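Local coordinates for protein response regulator (Vibrio cholerae O1 biovar El Tor, PDB 7KPO) that probably binds DNA as the DNA-binding domain of the sensor histidine kinase ChiS, at residues R69-L81 against I94-T106. Numbering follows the deposited sequence.
Sequences RWRTVLNSLDYIL and IEMQRDKLQKLLT. With SO4 (sulfate ion), chain B; SO4 (sulfate ion), chain E; SO4 (sulfate ion), chain D.
R98 leaves its helix with CG anti to the backbone N (chi1 171°) and bends at chi3, which carries its guanidinium across to D78 and L81. NH1 donates to D78 OD1 at 2.7 Å in a salt bridge; the acceptor lies in the guanidinium plane, while the donor stands above the carboxylate plane, the two planes being 63° apart. L81 comes from the opposite direction and lays CD1 over the centre of the guanidinium face, 3.5 Å from R98 CZ. The edge of the group also meets a sulfate, with R98 NH2 3.0 Å from sulfate O3; K85 of the second subunit and R91 of both subunits probably bind the same ion.

Knobs-into-holes packing joins these nearly antiparallel helices (154°). R98 fits among L74, L77, D78 and L81, and L74 fits among R98, L101, Q102 and L105. L74 CD1 and L105 CD1 meet tip to tip at 4.0 Å, and L77 CD1 packs 4.0 Å from R98 CB. Toward the N-terminal end of helix 70-83, L105 CD2 makes a CH-pi contact over one face of W70, 4.2 Å from the centroid of its five-membered ring. Helix 2-27 packs against V73 and I94, completing a three-helix arrangement.

At this same N-terminal end, R69, R71 and T72 gather around a second sulfate, which R71 NE holds at 3.0 Å from O3. The interface is thus mainly apolar, with one largely buried arginine whose charge is probably balanced by D78, and in this crystal also by a sulfate likely taken from the crystallisation liquor.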
# COMPACT_ATOMS: atom_id res chain seq x y z
N ARG A 69 -15.72 -8.44 -14.37
CA ARG A 69 -14.70 -7.51 -14.92
C ARG A 69 -13.52 -7.52 -13.95
O ARG A 69 -13.40 -6.61 -13.12
CB ARG A 69 -15.31 -6.12 -15.14
CG ARG A 69 -16.40 -6.08 -16.20
CD ARG A 69 -16.81 -4.64 -16.46
NE ARG A 69 -17.83 -4.48 -17.48
CZ ARG A 69 -17.59 -4.24 -18.77
NH1 ARG A 69 -16.35 -4.13 -19.22
NH2 ARG A 69 -18.60 -4.10 -19.61
N TRP A 70 -12.67 -8.54 -14.05
CA TRP A 70 -11.51 -8.73 -13.14
C TRP A 70 -10.64 -7.48 -13.05
O TRP A 70 -10.23 -7.13 -11.94
CB TRP A 70 -10.67 -9.93 -13.60
CG TRP A 70 -11.48 -11.19 -13.72
CD1 TRP A 70 -12.05 -11.69 -14.85
CD2 TRP A 70 -11.87 -12.08 -12.65
NE1 TRP A 70 -12.74 -12.84 -14.57
CE2 TRP A 70 -12.64 -13.10 -13.23
CE3 TRP A 70 -11.62 -12.12 -11.28
CZ2 TRP A 70 -13.19 -14.15 -12.49
CZ3 TRP A 70 -12.15 -13.16 -10.54
CH2 TRP A 70 -12.92 -14.15 -11.14
N ARG A 71 -10.33 -6.85 -14.19
CA ARG A 71 -9.44 -5.66 -14.17
C ARG A 71 -10.13 -4.51 -13.43
O ARG A 71 -9.44 -3.78 -12.71
CB ARG A 71 -9.07 -5.22 -15.58
CG ARG A 71 -8.28 -6.25 -16.36
CD ARG A 71 -7.70 -5.65 -17.63
NE ARG A 71 -8.72 -5.00 -18.43
CZ ARG A 71 -8.48 -4.19 -19.47
NH1 ARG A 71 -9.49 -3.63 -20.11
NH2 ARG A 71 -7.24 -3.93 -19.84
N THR A 72 -11.44 -4.36 -13.60
CA THR A 72 -12.16 -3.27 -12.91
C THR A 72 -12.13 -3.53 -11.40
O THR A 72 -12.00 -2.58 -10.63
CB THR A 72 -13.57 -3.11 -13.47
OG1 THR A 72 -13.47 -2.77 -14.85
CG2 THR A 72 -14.33 -2.04 -12.72
N VAL A 73 -12.25 -4.80 -11.00
CA VAL A 73 -12.16 -5.13 -9.55
C VAL A 73 -10.73 -4.82 -9.07
O VAL A 73 -10.59 -4.18 -8.02
CB VAL A 73 -12.55 -6.59 -9.27
CG1 VAL A 73 -12.20 -6.99 -7.85
CG2 VAL A 73 -14.02 -6.82 -9.57
N LEU A 74 -9.71 -5.26 -9.80
CA LEU A 74 -8.32 -4.97 -9.34
C LEU A 74 -8.10 -3.45 -9.29
O LEU A 74 -7.45 -2.98 -8.34
CB LEU A 74 -7.30 -5.66 -10.25
CG LEU A 74 -7.25 -7.18 -10.12
CD1 LEU A 74 -6.36 -7.78 -11.20
CD2 LEU A 74 -6.77 -7.60 -8.75
N ASN A 75 -8.64 -2.70 -10.25
CA ASN A 75 -8.50 -1.22 -10.25
C ASN A 75 -9.21 -0.65 -9.02
O ASN A 75 -8.74 0.36 -8.48
CB ASN A 75 -9.05 -0.59 -11.53
CG ASN A 75 -8.21 -0.89 -12.75
OD1 ASN A 75 -7.05 -1.26 -12.63
ND2 ASN A 75 -8.80 -0.72 -13.92
N SER A 76 -10.32 -1.27 -8.62
CA SER A 76 -11.09 -0.83 -7.43
C SER A 76 -10.25 -1.04 -6.16
O SER A 76 -10.18 -0.13 -5.32
CB SER A 76 -12.39 -1.58 -7.34
OG SER A 76 -13.21 -1.29 -8.45
N LEU A 77 -9.66 -2.23 -6.02
CA LEU A 77 -8.79 -2.51 -4.85
C LEU A 77 -7.63 -1.51 -4.84
O LEU A 77 -7.33 -0.95 -3.77
CB LEU A 77 -8.26 -3.95 -4.91
CG LEU A 77 -9.31 -5.07 -5.03
CD1 LEU A 77 -8.63 -6.43 -5.07
CD2 LEU A 77 -10.32 -5.02 -3.90
N ASP A 78 -7.02 -1.25 -6.00
CA ASP A 78 -5.88 -0.30 -6.08
C ASP A 78 -6.33 1.12 -5.71
O ASP A 78 -5.60 1.81 -4.99
CB ASP A 78 -5.25 -0.32 -7.48
CG ASP A 78 -4.51 -1.60 -7.82
OD1 ASP A 78 -4.25 -2.39 -6.90
OD2 ASP A 78 -4.21 -1.79 -9.01
N TYR A 79 -7.50 1.53 -6.19
CA TYR A 79 -8.01 2.90 -5.91
C TYR A 79 -8.22 3.07 -4.40
O TYR A 79 -7.81 4.09 -3.80
CB TYR A 79 -9.31 3.16 -6.66
CG TYR A 79 -9.85 4.55 -6.47
CD1 TYR A 79 -10.64 4.86 -5.38
CD2 TYR A 79 -9.54 5.56 -7.36
CE1 TYR A 79 -11.13 6.14 -5.19
CE2 TYR A 79 -10.02 6.85 -7.19
CZ TYR A 79 -10.83 7.14 -6.10
OH TYR A 79 -11.31 8.40 -5.91
N ILE A 80 -8.89 2.09 -3.79
CA ILE A 80 -9.18 2.15 -2.33
C ILE A 80 -7.86 2.16 -1.55
O ILE A 80 -7.73 2.99 -0.62
CB ILE A 80 -10.14 1.02 -1.96
CG1 ILE A 80 -11.52 1.32 -2.57
CG2 ILE A 80 -10.21 0.84 -0.45
CD1 ILE A 80 -12.50 0.18 -2.53
N LEU A 81 -6.89 1.33 -1.92
CA LEU A 81 -5.59 1.30 -1.19
C LEU A 81 -4.80 2.60 -1.45
O LEU A 81 -4.06 3.04 -0.55
CB LEU A 81 -4.81 0.04 -1.61
CG LEU A 81 -5.40 -1.29 -1.11
CD1 LEU A 81 -4.69 -2.47 -1.76
CD2 LEU A 81 -5.32 -1.38 0.41
N ILE A 94 -6.87 -6.99 2.67
CA ILE A 94 -7.19 -6.55 1.28
C ILE A 94 -5.96 -6.78 0.39
O ILE A 94 -6.11 -7.29 -0.73
CB ILE A 94 -7.66 -5.09 1.27
CG1 ILE A 94 -8.97 -4.94 2.04
CG2 ILE A 94 -7.79 -4.59 -0.16
CD1 ILE A 94 -9.26 -3.54 2.50
N GLU A 95 -4.77 -6.40 0.88
CA GLU A 95 -3.54 -6.60 0.08
C GLU A 95 -3.33 -8.08 -0.22
O GLU A 95 -2.94 -8.43 -1.33
CB GLU A 95 -2.32 -6.07 0.82
CG GLU A 95 -2.37 -4.59 1.12
CD GLU A 95 -1.12 -4.11 1.84
OE1 GLU A 95 -0.02 -4.54 1.43
OE2 GLU A 95 -1.25 -3.36 2.82
N MSE A 96 -3.58 -8.93 0.77
CA MSE A 96 -3.38 -10.36 0.61
C MSE A 96 -4.39 -10.92 -0.41
O MSE A 96 -4.02 -11.75 -1.24
CB MSE A 96 -3.47 -11.05 1.97
CG MSE A 96 -2.32 -10.69 2.90
SE MSE A 96 -0.63 -11.52 2.38
CE MSE A 96 -0.88 -13.42 2.76
N GLN A 97 -5.64 -10.46 -0.36
CA GLN A 97 -6.65 -10.95 -1.29
C GLN A 97 -6.31 -10.44 -2.71
O GLN A 97 -6.52 -11.21 -3.67
CB GLN A 97 -8.05 -10.55 -0.83
CG GLN A 97 -8.47 -11.22 0.48
CD GLN A 97 -8.83 -12.68 0.33
OE1 GLN A 97 -9.72 -13.04 -0.45
NE2 GLN A 97 -8.21 -13.53 1.12
N ARG A 98 -5.80 -9.21 -2.83
CA ARG A 98 -5.39 -8.67 -4.15
C ARG A 98 -4.30 -9.59 -4.73
O ARG A 98 -4.39 -9.97 -5.91
CB ARG A 98 -4.85 -7.24 -4.03
CG ARG A 98 -4.21 -6.70 -5.31
CD ARG A 98 -3.77 -5.24 -5.23
NE ARG A 98 -2.78 -4.93 -4.20
CZ ARG A 98 -2.27 -3.72 -3.97
NH1 ARG A 98 -2.65 -2.68 -4.70
NH2 ARG A 98 -1.38 -3.55 -3.01
N ASP A 99 -3.29 -9.92 -3.92
CA ASP A 99 -2.19 -10.79 -4.42
C ASP A 99 -2.72 -12.17 -4.80
O ASP A 99 -2.28 -12.73 -5.81
CB ASP A 99 -1.07 -10.92 -3.39
CG ASP A 99 -0.17 -9.70 -3.31
OD1 ASP A 99 -0.49 -8.69 -3.97
OD2 ASP A 99 0.87 -9.79 -2.63
N LYS A 100 -3.67 -12.69 -4.02
CA LYS A 100 -4.26 -14.02 -4.31
C LYS A 100 -4.94 -13.97 -5.68
O LYS A 100 -4.64 -14.83 -6.54
CB LYS A 100 -5.22 -14.40 -3.18
CG LYS A 100 -5.78 -15.81 -3.22
CD LYS A 100 -6.74 -16.07 -2.07
CE LYS A 100 -7.25 -17.50 -2.01
NZ LYS A 100 -6.14 -18.46 -1.77
N LEU A 101 -5.79 -12.97 -5.90
CA LEU A 101 -6.49 -12.83 -7.21
C LEU A 101 -5.47 -12.76 -8.34
O LEU A 101 -5.62 -13.49 -9.33
CB LEU A 101 -7.34 -11.56 -7.20
CG LEU A 101 -8.63 -11.64 -6.40
CD1 LEU A 101 -9.30 -10.28 -6.31
CD2 LEU A 101 -9.57 -12.67 -7.03
N GLN A 102 -4.47 -11.89 -8.19
CA GLN A 102 -3.46 -11.71 -9.27
C GLN A 102 -2.79 -13.05 -9.60
O GLN A 102 -2.64 -13.36 -10.79
CB GLN A 102 -2.39 -10.71 -8.85
CG GLN A 102 -2.90 -9.28 -8.74
CD GLN A 102 -1.86 -8.36 -8.15
OE1 GLN A 102 -0.89 -8.79 -7.52
NE2 GLN A 102 -2.08 -7.07 -8.31
N LYS A 103 -2.40 -13.81 -8.58
CA LYS A 103 -1.72 -15.11 -8.81
C LYS A 103 -2.68 -16.09 -9.49
O LYS A 103 -2.23 -16.83 -10.38
CB LYS A 103 -1.16 -15.66 -7.49
CG LYS A 103 -0.01 -14.86 -6.90
CD LYS A 103 0.54 -15.45 -5.62
CE LYS A 103 1.61 -14.59 -4.99
NZ LYS A 103 2.10 -15.19 -3.72
N LEU A 104 -3.96 -16.10 -9.09
CA LEU A 104 -4.92 -17.01 -9.75
C LEU A 104 -5.09 -16.62 -11.22
O LEU A 104 -5.12 -17.52 -12.07
CB LEU A 104 -6.26 -16.97 -9.02
CG LEU A 104 -6.27 -17.65 -7.65
CD1 LEU A 104 -7.51 -17.28 -6.85
CD2 LEU A 104 -6.15 -19.16 -7.80
N LEU A 105 -5.18 -15.33 -11.50
CA LEU A 105 -5.39 -14.87 -12.90
C LEU A 105 -4.16 -15.16 -13.77
O LEU A 105 -4.35 -15.34 -14.98
CB LEU A 105 -5.71 -13.37 -12.88
CG LEU A 105 -7.12 -13.03 -12.44
CD1 LEU A 105 -7.23 -11.56 -12.04
CD2 LEU A 105 -8.13 -13.37 -13.53
N THR A 106 -2.96 -15.26 -13.19
CA THR A 106 -1.73 -15.46 -14.01
C THR A 106 -1.20 -16.89 -13.94
O THR A 106 -0.18 -17.16 -14.59
CB THR A 106 -0.64 -14.46 -13.60
OG1 THR A 106 -0.34 -14.67 -12.22
CG2 THR A 106 -1.06 -13.03 -13.83
S SO4 B . -12.42 -4.57 -17.93
O1 SO4 B . -11.90 -3.34 -18.46
O2 SO4 B . -12.31 -4.58 -16.50
O3 SO4 B . -11.64 -5.66 -18.47
O4 SO4 B . -13.79 -4.74 -18.31
S SO4 E . -7.81 -1.85 -22.97
O1 SO4 E . -7.14 -2.62 -23.98
O2 SO4 E . -6.97 -1.74 -21.81
O3 SO4 E . -8.09 -0.53 -23.48
O4 SO4 E . -9.05 -2.50 -22.61
S SO4 D . -0.59 -0.02 -1.90
O1 SO4 D . 0.72 0.54 -1.66
O2 SO4 D . -0.89 -1.01 -0.90
O3 SO4 D . -0.61 -0.63 -3.20
O4 SO4 D . -1.56 1.05 -1.85